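Local coordinates for protein probable porin (Pseudomonas aeruginosa, PDB 2Y0H) that probably forms a beta-barrel channel of the OprD porin family that lets small solutes cross the outer membrane, at residues D226-D231 / N247-L252. Sequence-based numbering, arbitrary orientation.
Sequences DLRYFD and NLNAML. With C8E ((hydroxyethyloxy)tri(ethyloxy)octane), chain M.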
loop_
_atom_site.group_PDB
_atom_site.type_symbol
_atom_site.label_atom_id
_atom_site.label_comp_id
_atom_site.label_asym_id
_atom_site.label_seq_id
_atom_site.Cartn_x
_atom_site.Cartn_y
_atom_site.Cartn_z
ATOM N N ASP A 226 3.508 -1.360 16.550
ATOM C CA ASP A 226 3.650 -1.956 15.219
ATOM C C ASP A 226 5.125 -1.826 14.855
ATOM O O ASP A 226 5.572 -0.749 14.454
ATOM C CB ASP A 226 2.766 -1.188 14.228
ATOM C CG ASP A 226 2.717 -1.811 12.829
ATOM O OD1 ASP A 226 3.536 -2.678 12.471
ATOM O OD2 ASP A 226 1.846 -1.386 12.058
ATOM N N LEU A 227 5.879 -2.909 15.054
ATOM C CA LEU A 227 7.328 -2.906 14.868
ATOM C C LEU A 227 7.661 -3.665 13.585
ATOM O O LEU A 227 7.109 -4.740 13.338
ATOM C CB LEU A 227 8.025 -3.590 16.043
ATOM C CG LEU A 227 7.682 -3.208 17.491
ATOM C CD1 LEU A 227 8.635 -3.915 18.480
ATOM C CD2 LEU A 227 7.707 -1.701 17.705
ATOM N N ARG A 228 8.553 -3.112 12.765
ATOM C CA ARG A 228 8.859 -3.719 11.466
ATOM C C ARG A 228 10.342 -3.697 11.132
ATOM O O ARG A 228 11.042 -2.715 11.386
ATOM C CB ARG A 228 8.088 -3.010 10.343
ATOM C CG ARG A 228 6.598 -3.035 10.498
ATOM C CD ARG A 228 5.904 -2.288 9.370
ATOM N NE ARG A 228 4.508 -2.028 9.700
ATOM C CZ ARG A 228 3.681 -1.324 8.939
ATOM N NH1 ARG A 228 4.102 -0.822 7.781
ATOM N NH2 ARG A 228 2.426 -1.128 9.338
ATOM N N TYR A 229 10.816 -4.776 10.520
ATOM C CA TYR A 229 12.209 -4.845 10.111
ATOM C C TYR A 229 12.341 -5.501 8.739
ATOM O O TYR A 229 11.787 -6.575 8.484
ATOM C CB TYR A 229 13.049 -5.585 11.153
ATOM C CG TYR A 229 14.519 -5.757 10.780
ATOM C CD1 TYR A 229 15.387 -4.669 10.751
ATOM C CD2 TYR A 229 15.037 -7.009 10.471
ATOM C CE1 TYR A 229 16.734 -4.830 10.411
ATOM C CE2 TYR A 229 16.373 -7.177 10.136
ATOM C CZ TYR A 229 17.216 -6.083 10.109
ATOM O OH TYR A 229 18.544 -6.254 9.776
ATOM N N PHE A 230 13.073 -4.842 7.857
ATOM C CA PHE A 230 13.351 -5.413 6.552
ATOM C C PHE A 230 14.862 -5.505 6.369
ATOM O O PHE A 230 15.594 -4.568 6.677
ATOM C CB PHE A 230 12.802 -4.526 5.433
ATOM C CG PHE A 230 11.290 -4.446 5.348
ATOM C CD1 PHE A 230 10.572 -5.333 4.541
ATOM C CD2 PHE A 230 10.597 -3.422 5.988
ATOM C CE1 PHE A 230 9.192 -5.217 4.414
ATOM C CE2 PHE A 230 9.203 -3.301 5.870
ATOM C CZ PHE A 230 8.499 -4.191 5.089
ATOM N N ASP A 231 15.321 -6.619 5.824
ATOM C CA ASP A 231 16.710 -6.759 5.413
ATOM C C ASP A 231 16.707 -7.083 3.916
ATOM O O ASP A 231 16.120 -8.081 3.493
ATOM C CB ASP A 231 17.366 -7.890 6.223
ATOM C CG ASP A 231 18.887 -7.873 6.150
ATOM O OD1 ASP A 231 19.435 -7.735 5.053
ATOM O OD2 ASP A 231 19.537 -8.004 7.208
ATOM N N ASN A 247 15.986 -1.743 6.989
ATOM C CA ASN A 247 14.919 -0.790 7.230
ATOM C C ASN A 247 14.279 -1.127 8.575
ATOM O O ASN A 247 13.651 -2.184 8.702
ATOM C CB ASN A 247 13.896 -0.885 6.083
ATOM C CG ASN A 247 12.614 -0.086 6.351
ATOM O OD1 ASN A 247 12.401 0.435 7.450
ATOM N ND2 ASN A 247 11.757 0.005 5.335
ATOM N N LEU A 248 14.477 -0.255 9.574
ATOM C CA LEU A 248 13.848 -0.391 10.901
ATOM C C LEU A 248 12.792 0.697 11.089
ATOM O O LEU A 248 13.102 1.888 11.062
ATOM C CB LEU A 248 14.872 -0.241 12.025
ATOM C CG LEU A 248 16.008 -1.246 12.217
ATOM C CD1 LEU A 248 16.638 -1.643 10.902
ATOM C CD2 LEU A 248 17.058 -0.641 13.139
ATOM N N ASN A 249 11.545 0.298 11.282
ATOM C CA ASN A 249 10.486 1.275 11.466
ATOM C C ASN A 249 9.397 0.760 12.397
ATOM O O ASN A 249 9.115 -0.444 12.440
ATOM C CB ASN A 249 9.913 1.755 10.122
ATOM C CG ASN A 249 9.143 0.671 9.386
ATOM O OD1 ASN A 249 7.927 0.573 9.503
ATOM N ND2 ASN A 249 9.854 -0.145 8.618
ATOM N N ALA A 250 8.804 1.678 13.153
ATOM C CA ALA A 250 7.802 1.322 14.151
ATOM C C ALA A 250 6.748 2.414 14.263
ATOM O O ALA A 250 7.046 3.595 14.144
ATOM C CB ALA A 250 8.459 1.070 15.511
ATOM N N MET A 251 5.508 2.006 14.476
ATOM C CA MET A 251 4.437 2.955 14.756
ATOM C C MET A 251 3.808 2.608 16.100
ATOM O O MET A 251 3.358 1.484 16.295
ATOM C CB MET A 251 3.381 2.906 13.650
ATOM C CG MET A 251 2.380 4.036 13.701
ATOM S SD MET A 251 3.081 5.541 13.023
ATOM C CE MET A 251 2.163 5.681 11.494
ATOM N N LEU A 252 3.808 3.566 17.025
ATOM C CA LEU A 252 3.125 3.435 18.313
ATOM C C LEU A 252 1.869 4.299 18.309
ATOM O O LEU A 252 1.946 5.513 18.128
ATOM C CB LEU A 252 4.031 3.905 19.449
ATOM C CG LEU A 252 4.778 2.858 20.270
ATOM C CD1 LEU A 252 3.804 2.104 21.152
ATOM C CD2 LEU A 252 5.545 1.899 19.350
HETATM C C1 C8E M . 13.666 1.768 15.112
HETATM C C2 C8E M . 12.443 0.948 14.697
HETATM C C3 C8E M . 12.152 -0.152 15.718
HETATM C C4 C8E M . 12.826 -1.465 15.323
#
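The Tyr229 ring meets Leu248 at its edge: methyl CD1 of Leu248 lies in the ring plane, 3.2 Å from Tyr229 CE1, with the two side chains side by side and pointing the same way. The Phe230 ring has the carboxamide ND2 of Asn249 at its edge, while the amide of Asn247 runs alongside it, the two planes 37° apart and Asn247 ND2 3.7 Å from Phe230 CD2. Tyr208 and Phe274 also meet this ring, both at inclined angles. At the edge of the Arg228 guanidinium, Asp226 is gripped side-on in a salt bridge: NE meets OD1 from above the carboxylate plane, and Arg228 NH2 meets Asp226 OD2 on the syn side but tilted out of that plane, at 2.8 Å; Tyr284 adds a cation-pi contact. The backbone beneath is an antiparallel beta hairpin of strands 221-234 and 244-256, adjacent staves of an 18-stranded barrel of the OprD porin family. Asp226–Met251, Arg228–Asn249 and Phe230–Asn247 are the hydrogen-bonded pairs; Arg228 N to Asn249 O is short at 2.7 Å yet bent at the hydrogen, whereas the return bond from Asn249 N is longer and nearly straight (176°). Leu227, Tyr229, Leu248 and Ala250 share the face touched by detergent, consistent with the lipid-facing outer wall: C3 of the C8E chain lies 3.9 Å from Ala250 CB, and Leu227 CD2 packs on the same CB. Asp226, Arg228, Asn247 and Asn249, with Phe230 and Met251, point to the other face, presumably the channel side. There Asn249 CG sits between its own N and carbonyl carbon (chi1 68°), and its ND2 donates to Asn247 OD1 at 2.9 Å. Asn249 OD1 accepts from the backbone N of Ala286, in a loop, and also touches the aliphatic CD of Arg228 at 3.5 Å.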